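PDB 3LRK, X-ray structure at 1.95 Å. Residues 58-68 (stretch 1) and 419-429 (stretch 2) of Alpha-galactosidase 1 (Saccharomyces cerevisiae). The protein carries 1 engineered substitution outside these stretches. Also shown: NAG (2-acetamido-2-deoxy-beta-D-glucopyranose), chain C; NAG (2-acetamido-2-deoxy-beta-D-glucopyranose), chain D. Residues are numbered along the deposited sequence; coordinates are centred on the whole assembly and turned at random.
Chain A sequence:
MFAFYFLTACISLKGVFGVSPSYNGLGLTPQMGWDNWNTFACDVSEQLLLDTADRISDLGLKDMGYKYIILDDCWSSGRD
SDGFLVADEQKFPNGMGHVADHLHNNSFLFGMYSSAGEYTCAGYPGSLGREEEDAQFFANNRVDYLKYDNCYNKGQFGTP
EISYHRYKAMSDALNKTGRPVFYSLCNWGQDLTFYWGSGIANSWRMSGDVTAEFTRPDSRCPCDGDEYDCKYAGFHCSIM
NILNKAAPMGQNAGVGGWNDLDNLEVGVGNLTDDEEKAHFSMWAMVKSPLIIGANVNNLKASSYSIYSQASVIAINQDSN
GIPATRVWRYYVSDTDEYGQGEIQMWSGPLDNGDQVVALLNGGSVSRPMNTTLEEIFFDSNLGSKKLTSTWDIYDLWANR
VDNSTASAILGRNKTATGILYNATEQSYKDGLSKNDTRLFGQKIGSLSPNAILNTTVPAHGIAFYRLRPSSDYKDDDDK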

ATOM      1  N   ASP A  58      19.430  43.427  12.299  1.00 28.00           N
ATOM      2  CA  ASP A  58      18.986  44.836  12.335  1.00 28.24           C
ATOM      3  C   ASP A  58      17.463  44.986  12.335  1.00 28.30           C
ATOM      4  O   ASP A  58      16.931  45.904  12.969  1.00 28.41           O
ATOM      5  N   LEU A  59      16.763  44.073  11.657  1.00 27.84           N
ATOM      6  CA  LEU A  59      15.289  44.053  11.683  1.00 27.35           C
ATOM      7  C   LEU A  59      14.711  43.569  13.014  1.00 26.61           C
ATOM      8  O   LEU A  59      13.494  43.578  13.204  1.00 26.96           O
ATOM      9  N   GLY A  60      15.578  43.144  13.931  1.00 26.08           N
ATOM     10  CA  GLY A  60      15.145  42.688  15.253  1.00 25.12           C
ATOM     11  C   GLY A  60      14.550  41.290  15.203  1.00 24.77           C
ATOM     12  O   GLY A  60      13.962  40.826  16.173  1.00 24.26           O
ATOM     13  N   LEU A  61      14.698  40.628  14.055  1.00 24.53           N
ATOM     14  CA  LEU A  61      14.182  39.269  13.868  1.00 24.18           C
ATOM     15  C   LEU A  61      15.043  38.229  14.579  1.00 24.11           C
ATOM     16  O   LEU A  61      14.518  37.251  15.123  1.00 23.64           O
ATOM     17  N   LYS A  62      16.357  38.461  14.598  1.00 24.42           N
ATOM     18  CA  LYS A  62      17.285  37.619  15.365  1.00 24.57           C
ATOM     19  C   LYS A  62      16.861  37.523  16.833  1.00 25.05           C
ATOM     20  O   LYS A  62      16.760  36.426  17.391  1.00 24.67           O
ATOM     21  N   ASP A  63      16.594  38.672  17.452  1.00 25.24           N
ATOM     22  CA  ASP A  63      16.240  38.684  18.870  1.00 25.38           C
ATOM     23  C   ASP A  63      14.799  38.249  19.157  1.00 25.62           C
ATOM     24  O   ASP A  63      14.391  38.174  20.326  1.00 26.20           O
ATOM     25  N   MET A  64      14.040  37.945  18.102  1.00 25.42           N
ATOM     26  CA  MET A  64      12.736  37.284  18.256  1.00 25.44           C
ATOM     27  C   MET A  64      12.893  35.760  18.290  1.00 25.50           C
ATOM     28  O   MET A  64      11.965  35.036  18.653  1.00 25.40           O
ATOM     29  N   GLY A  65      14.076  35.288  17.910  1.00 25.32           N
ATOM     30  CA  GLY A  65      14.395  33.874  17.994  1.00 24.88           C
ATOM     31  C   GLY A  65      14.885  33.295  16.685  1.00 24.33           C
ATOM     32  O   GLY A  65      15.353  32.161  16.665  1.00 24.40           O
ATOM     33  N   TYR A  66      14.786  34.068  15.601  1.00 24.00           N
ATOM     34  CA  TYR A  66      15.259  33.624  14.273  1.00 23.67           C
ATOM     35  C   TYR A  66      16.788  33.639  14.210  1.00 23.73           C
ATOM     36  O   TYR A  66      17.405  34.549  13.634  1.00 23.36           O
ATOM     37  N   LYS A  67      17.394  32.613  14.794  1.00 23.62           N
ATOM     38  CA  LYS A  67      18.830  32.639  15.091  1.00 24.01           C
ATOM     39  C   LYS A  67      19.709  31.703  14.274  1.00 23.50           C
ATOM     40  O   LYS A  67      20.927  31.878  14.242  1.00 23.32           O
ATOM     41  N   TYR A  68      19.095  30.712  13.632  1.00 22.39           N
ATOM     42  CA  TYR A  68      19.833  29.811  12.746  1.00 21.91           C
ATOM     43  C   TYR A  68      19.913  30.397  11.336  1.00 21.65           C
ATOM     44  O   TYR A  68      18.887  30.598  10.679  1.00 22.30           O
ATOM     45  N   ILE A 419      10.018  48.248  19.312  1.00 39.71           N
ATOM     46  CA  ILE A 419       8.807  47.963  18.536  1.00 38.95           C
ATOM     47  C   ILE A 419       8.539  46.450  18.507  1.00 38.30           C
ATOM     48  O   ILE A 419       7.490  45.998  18.978  1.00 38.50           O
ATOM     49  N   LEU A 420       9.489  45.678  17.973  1.00 37.11           N
ATOM     50  CA  LEU A 420       9.418  44.212  18.054  1.00 36.10           C
ATOM     51  C   LEU A 420       9.755  43.727  19.459  1.00 35.22           C
ATOM     52  O   LEU A 420      10.602  44.310  20.140  1.00 34.70           O
ATOM     53  N   TYR A 421       9.079  42.661  19.886  1.00 34.21           N
ATOM     54  CA  TYR A 421       9.393  41.977  21.134  1.00 33.61           C
ATOM     55  C   TYR A 421      10.813  41.409  21.097  1.00 33.39           C
ATOM     56  O   TYR A 421      11.230  40.844  20.082  1.00 33.28           O
ATOM     57  N   ASN A 422      11.543  41.575  22.199  1.00 33.11           N
ATOM     58  CA  ASN A 422      12.918  41.081  22.328  1.00 33.05           C
ATOM     59  C   ASN A 422      12.939  39.836  23.220  1.00 32.72           C
ATOM     60  O   ASN A 422      12.933  39.931  24.450  1.00 32.45           O
ATOM     61  N   ALA A 423      12.939  38.666  22.579  1.00 32.64           N
ATOM     62  CA  ALA A 423      12.924  37.383  23.282  1.00 32.56           C
ATOM     63  C   ALA A 423      14.275  37.056  23.923  1.00 32.64           C
ATOM     64  O   ALA A 423      14.343  36.287  24.887  1.00 32.24           O
ATOM     65  N   THR A 424      15.348  37.631  23.383  1.00 32.92           N
ATOM     66  CA  THR A 424      16.681  37.468  23.972  1.00 33.72           C
ATOM     67  C   THR A 424      16.725  38.144  25.343  1.00 34.53           C
ATOM     68  O   THR A 424      17.324  37.626  26.284  1.00 34.89           O
ATOM     69  N   GLU A 425      16.071  39.297  25.442  1.00 35.65           N
ATOM     70  CA  GLU A 425      16.026  40.083  26.673  1.00 36.66           C
ATOM     71  C   GLU A 425      15.098  39.414  27.686  1.00 36.66           C
ATOM     72  O   GLU A 425      15.420  39.315  28.875  1.00 36.72           O
ATOM     73  N   GLN A 426      13.954  38.943  27.196  1.00 36.57           N
ATOM     74  CA  GLN A 426      12.947  38.285  28.024  1.00 36.68           C
ATOM     75  C   GLN A 426      12.285  37.165  27.225  1.00 36.55           C
ATOM     76  O   GLN A 426      11.521  37.428  26.284  1.00 36.21           O
ATOM     77  N   SER A 427      12.580  35.925  27.614  1.00 36.44           N
ATOM     78  CA  SER A 427      12.067  34.731  26.933  1.00 36.58           C
ATOM     79  C   SER A 427      10.544  34.742  26.796  1.00 36.66           C
ATOM     80  O   SER A 427       9.837  35.439  27.539  1.00 36.66           O
ATOM     81  N   TYR A 428      10.040  33.970  25.839  1.00 36.75           N
ATOM     82  CA  TYR A 428       8.599  33.842  25.657  1.00 36.78           C
ATOM     83  C   TYR A 428       7.903  33.335  26.923  1.00 37.34           C
ATOM     84  O   TYR A 428       6.850  33.852  27.296  1.00 37.16           O
ATOM     85  N   LYS A 429       8.514  32.357  27.594  1.00 38.50           N
ATOM     86  CA  LYS A 429       7.986  31.810  28.852  1.00 39.78           C
ATOM     87  C   LYS A 429       7.780  32.911  29.891  1.00 40.37           C
ATOM     88  O   LYS A 429       6.672  33.087  30.417  1.00 40.45           O
TER

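Asp63 anchors this contact. Its CB points toward stretch 2, and with chi1 in m the carboxylate takes two donors: Thr424 OG1 gives its proton to Asp63 OD1 at 2.6 Å, while N2 of the chain C NAG donates to Asp63 OD2 at 2.8 Å. That sugar is bonded covalently to Asn422 ND2, so one acid ties down both the loop and its glycan. Its backbone serves as well: Asp63 O accepts from Thr424 N at 3.2 Å and, weakly, from Ala423 N at 2.7 Å. Thr424, also m, points in, and its OG1 receives a weak bond from Lys67 NZ at 3.3 Å; Lys67 reaches it with chi1 m and the rest of its chain extended. Asn422, chi1 t, turns OD1 back to accept from Glu425 N at 3.1 Å, bracing the turn.

Farther along, the CA-to-CB bond of Tyr428 (chi1 m) points sideways to stretch 1, but the end of its side chain comes nearer, and Tyr428 OH donates to Met64 O at 2.7 Å. A water bridges the backbones, donating to Gly60 O at 2.7 Å and Tyr421 O at 2.9 Å.

Apolar packing completes the contact. Leu420 (m, t) points in, its CD1 lying 3.5 Å from Met64 SD and 4.1 Å from Leu61 CD2. The CA-to-CB bond of Met64 points sideways, and in its m, t, p rotamer Met64 CE lies 4.3 Å from Tyr421 CB. Gly60, at positive phi, closes a Schellman motif beside Leu420.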

ATOM      1  CB  ASP A  58      19.614  45.657  11.200  1.00 28.10           C
ATOM      2  CG  ASP A  58      21.117  45.818  11.346  1.00 28.94           C
ATOM      3  OD1 ASP A  58      21.651  45.658  12.471  1.00 29.37           O
ATOM      4  OD2 ASP A  58      21.775  46.115  10.323  1.00 30.05           O
ATOM      5  CB  LEU A  59      14.713  43.233  10.512  1.00 27.32           C
ATOM      6  CG  LEU A  59      15.001  43.719   9.083  1.00 28.25           C
ATOM      7  CD1 LEU A  59      14.450  42.725   8.056  1.00 27.68           C
ATOM      8  CD2 LEU A  59      14.466  45.142   8.817  1.00 27.83           C
ATOM      9  CB  LEU A  61      14.024  38.948  12.380  1.00 23.86           C
ATOM     10  CG  LEU A  61      12.854  39.663  11.685  1.00 24.00           C
ATOM     11  CD1 LEU A  61      12.813  39.321  10.209  1.00 23.80           C
ATOM     12  CD2 LEU A  61      11.513  39.334  12.355  1.00 25.10           C
ATOM     13  CB  LYS A  62      18.719  38.144  15.261  1.00 24.21           C
ATOM     14  CG  LYS A  62      19.756  37.331  16.061  1.00 24.68           C
ATOM     15  CD  LYS A  62      21.117  38.045  16.117  1.00 23.93           C
ATOM     16  CE  LYS A  62      21.149  39.122  17.207  1.00 24.10           C
ATOM     17  NZ  LYS A  62      22.374  39.966  17.126  1.00 26.10           N
ATOM     18  CB  ASP A  63      16.574  40.038  19.507  1.00 25.76           C
ATOM     19  CG  ASP A  63      18.069  40.273  19.613  1.00 25.69           C
ATOM     20  OD1 ASP A  63      18.750  39.475  20.284  1.00 26.25           O
ATOM     21  OD2 ASP A  63      18.569  41.259  19.032  1.00 27.48           O
ATOM     22  CB  MET A  64      11.755  37.686  17.150  1.00 25.29           C
ATOM     23  CG  MET A  64      11.415  39.173  17.107  1.00 24.82           C
ATOM     24  SD  MET A  64       9.843  39.539  16.301  1.00 25.09           S
ATOM     25  CE  MET A  64       8.693  38.916  17.534  1.00 22.99           C
ATOM     26  CB  TYR A  66      14.684  34.491  13.151  1.00 23.56           C
ATOM     27  CG  TYR A  66      13.175  34.459  12.982  1.00 23.30           C
ATOM     28  CD1 TYR A  66      12.543  33.446  12.242  1.00 22.85           C
ATOM     29  CD2 TYR A  66      12.374  35.462  13.533  1.00 23.31           C
ATOM     30  CE1 TYR A  66      11.135  33.441  12.066  1.00 22.42           C
ATOM     31  CE2 TYR A  66      10.978  35.458  13.367  1.00 22.22           C
ATOM     32  CZ  TYR A  66      10.370  34.452  12.635  1.00 22.63           C
ATOM     33  OH  TYR A  66       8.998  34.478  12.471  1.00 22.96           O
ATOM     34  CB  LYS A  67      19.062  32.430  16.594  1.00 24.80           C
ATOM     35  CG  LYS A  67      18.819  33.719  17.387  1.00 28.22           C
ATOM     36  CD  LYS A  67      19.030  33.544  18.875  1.00 33.42           C
ATOM     37  CE  LYS A  67      18.852  34.869  19.588  1.00 36.27           C
ATOM     38  NZ  LYS A  67      19.227  34.750  21.039  1.00 39.30           N
ATOM     39  CB  TYR A  68      19.193  28.413  12.716  1.00 21.68           C
ATOM     40  CG  TYR A  68      19.451  27.596  13.956  1.00 21.17           C
ATOM     41  CD1 TYR A  68      20.694  27.004  14.176  1.00 20.58           C
ATOM     42  CD2 TYR A  68      18.450  27.399  14.905  1.00 21.62           C
ATOM     43  CE1 TYR A  68      20.936  26.243  15.324  1.00 21.52           C
ATOM     44  CE2 TYR A  68      18.680  26.644  16.054  1.00 21.53           C
ATOM     45  CZ  TYR A  68      19.920  26.067  16.253  1.00 20.31           C
ATOM     46  OH  TYR A  68      20.149  25.325  17.383  1.00 20.70           O
ATOM     47  CB  ILE A 419       8.872  48.565  17.099  1.00 39.04           C
ATOM     48  CG1 ILE A 419       8.998  50.097  17.168  1.00 39.01           C
ATOM     49  CG2 ILE A 419       7.637  48.150  16.274  1.00 39.30           C
ATOM     50  CD1 ILE A 419       9.234  50.777  15.838  1.00 38.16           C
ATOM     51  CB  LEU A 420      10.342  43.529  17.039  1.00 35.83           C
ATOM     52  CG  LEU A 420      10.322  43.819  15.532  1.00 36.42           C
ATOM     53  CD1 LEU A 420      10.791  42.576  14.771  1.00 36.34           C
ATOM     54  CD2 LEU A 420       8.981  44.284  14.994  1.00 36.22           C
ATOM     55  CB  TYR A 421       8.386  40.853  21.371  1.00 33.31           C
ATOM     56  CG  TYR A 421       8.516  40.158  22.701  1.00 32.81           C
ATOM     57  CD1 TYR A 421       7.896  40.671  23.841  1.00 32.42           C
ATOM     58  CD2 TYR A 421       9.243  38.972  22.818  1.00 32.23           C
ATOM     59  CE1 TYR A 421       8.007  40.024  25.067  1.00 31.67           C
ATOM     60  CE2 TYR A 421       9.360  38.321  24.032  1.00 32.03           C
ATOM     61  CZ  TYR A 421       8.738  38.852  25.152  1.00 32.05           C
ATOM     62  OH  TYR A 421       8.858  38.211  26.352  1.00 32.54           O
ATOM     63  CB  ASN A 422      13.855  42.192  22.851  1.00 33.11           C
ATOM     64  CG  ASN A 422      15.347  41.847  22.710  1.00 34.08           C
ATOM     65  OD1 ASN A 422      15.728  40.678  22.670  1.00 33.26           O
ATOM     66  ND2 ASN A 422      16.193  42.889  22.642  1.00 36.14           N
ATOM     67  CB  ALA A 423      12.491  36.254  22.337  1.00 32.49           C
ATOM     68  CB  THR A 424      17.788  38.063  23.070  1.00 33.51           C
ATOM     69  OG1 THR A 424      17.669  37.544  21.740  1.00 32.22           O
ATOM     70  CG2 THR A 424      19.173  37.726  23.607  1.00 33.05           C
ATOM     71  CB  GLU A 425      15.560  41.507  26.351  1.00 37.08           C
ATOM     72  CG  GLU A 425      15.687  42.507  27.494  1.00 40.52           C
ATOM     73  CD  GLU A 425      15.301  43.923  27.081  1.00 44.71           C
ATOM     74  OE1 GLU A 425      14.638  44.095  26.032  1.00 46.13           O
ATOM     75  OE2 GLU A 425      15.661  44.872  27.814  1.00 47.25           O
ATOM     76  CB  GLN A 426      11.901  39.302  28.476  1.00 36.57           C
ATOM     77  CG  GLN A 426      10.866  38.775  29.454  1.00 37.95           C
ATOM     78  CD  GLN A 426       9.712  39.741  29.618  1.00 39.33           C
ATOM     79  OE1 GLN A 426       8.873  39.885  28.722  1.00 40.41           O
ATOM     80  NE2 GLN A 426       9.666  40.418  30.759  1.00 39.51           N
ATOM     81  CB  SER A 427      12.508  33.469  27.678  1.00 36.65           C
ATOM     82  OG  SER A 427      11.840  33.365  28.925  1.00 36.54           O
ATOM     83  CB  TYR A 428       8.275  32.998  24.417  1.00 35.96           C
ATOM     84  CG  TYR A 428       8.616  33.729  23.136  1.00 34.50           C
ATOM     85  CD1 TYR A 428       9.682  33.315  22.331  1.00 33.47           C
ATOM     86  CD2 TYR A 428       7.894  34.862  22.751  1.00 32.74           C
ATOM     87  CE1 TYR A 428      10.014  34.010  21.159  1.00 32.57           C
ATOM     88  CE2 TYR A 428       8.204  35.559  21.586  1.00 32.23           C
ATOM     89  CZ  TYR A 428       9.264  35.131  20.792  1.00 33.01           C
ATOM     90  OH  TYR A 428       9.561  35.830  19.639  1.00 32.08           O
ATOM     91  CB  LYS A 429       8.922  30.733  29.419  1.00 40.00           C
ATOM     92  CG  LYS A 429       8.235  29.735  30.357  1.00 41.67           C
ATOM     93  CD  LYS A 429       9.223  29.069  31.327  1.00 43.79           C
ATOM     94  CE  LYS A 429       8.968  29.521  32.776  1.00 45.59           C
ATOM     95  NZ  LYS A 429      10.107  29.260  33.718  1.00 45.67           N
TER
HETATM   96  C1  NAG C   1      17.602  42.552  22.545  1.00 38.97           C
HETATM   97  C2  NAG C   1      18.379  43.558  21.688  1.00 40.93           C
HETATM   98  C3  NAG C   1      19.879  43.260  21.606  1.00 42.43           C
HETATM   99  C4  NAG C   1      20.532  42.770  22.905  1.00 43.82           C
HETATM  100  C5  NAG C   1      19.555  42.075  23.871  1.00 42.48           C
HETATM  101  C6  NAG C   1      20.031  42.270  25.306  1.00 43.63           C
HETATM  102  C7  NAG C   1      17.062  44.593  19.925  1.00 39.54           C
HETATM  103  C8  NAG C   1      16.877  44.708  18.443  1.00 39.55           C
HETATM  104  N2  NAG C   1      17.846  43.605  20.343  1.00 39.51           N
HETATM  105  O3  NAG C   1      20.555  44.422  21.167  1.00 44.01           O
HETATM  106  O4  NAG C   1      21.546  41.838  22.550  1.00 46.30           O
HETATM  107  O5  NAG C   1      18.216  42.548  23.812  1.00 40.09           O
HETATM  108  O6  NAG C   1      19.520  41.229  26.104  1.00 45.39           O
HETATM  109  O7  NAG C   1      16.507  45.381  20.689  1.00 40.01           O
HETATM  110  C1  NAG D   2      22.892  42.263  22.880  1.00 48.65           C
HETATM  111  C2  NAG D   2      23.770  41.006  23.003  1.00 49.35           C
HETATM  112  C3  NAG D   2      25.264  41.335  23.111  1.00 49.72           C
HETATM  113  C4  NAG D   2      25.672  42.314  22.010  1.00 50.16           C
HETATM  114  C5  NAG D   2      24.783  43.563  22.094  1.00 50.04           C
HETATM  115  C6  NAG D   2      25.155  44.618  21.049  1.00 50.50           C
HETATM  116  C7  NAG D   2      22.955  38.908  23.997  1.00 50.28           C
HETATM  117  C8  NAG D   2      22.650  38.181  25.275  1.00 49.71           C
HETATM  118  N2  NAG D   2      23.343  40.185  24.126  1.00 49.44           N
HETATM  119  O3  NAG D   2      26.037  40.158  23.010  1.00 49.46           O
HETATM  120  O4  NAG D   2      27.051  42.624  22.093  1.00 49.96           O
HETATM  121  O5  NAG D   2      23.421  43.185  21.931  1.00 49.61           O
HETATM  122  O6  NAG D   2      25.004  44.111  19.737  1.00 50.81           O
HETATM  123  O7  NAG D   2      22.839  38.320  22.915  1.00 49.74           O
HETATM  124  O   HOH W   1      13.611  41.735  18.682  1.00 26.92           O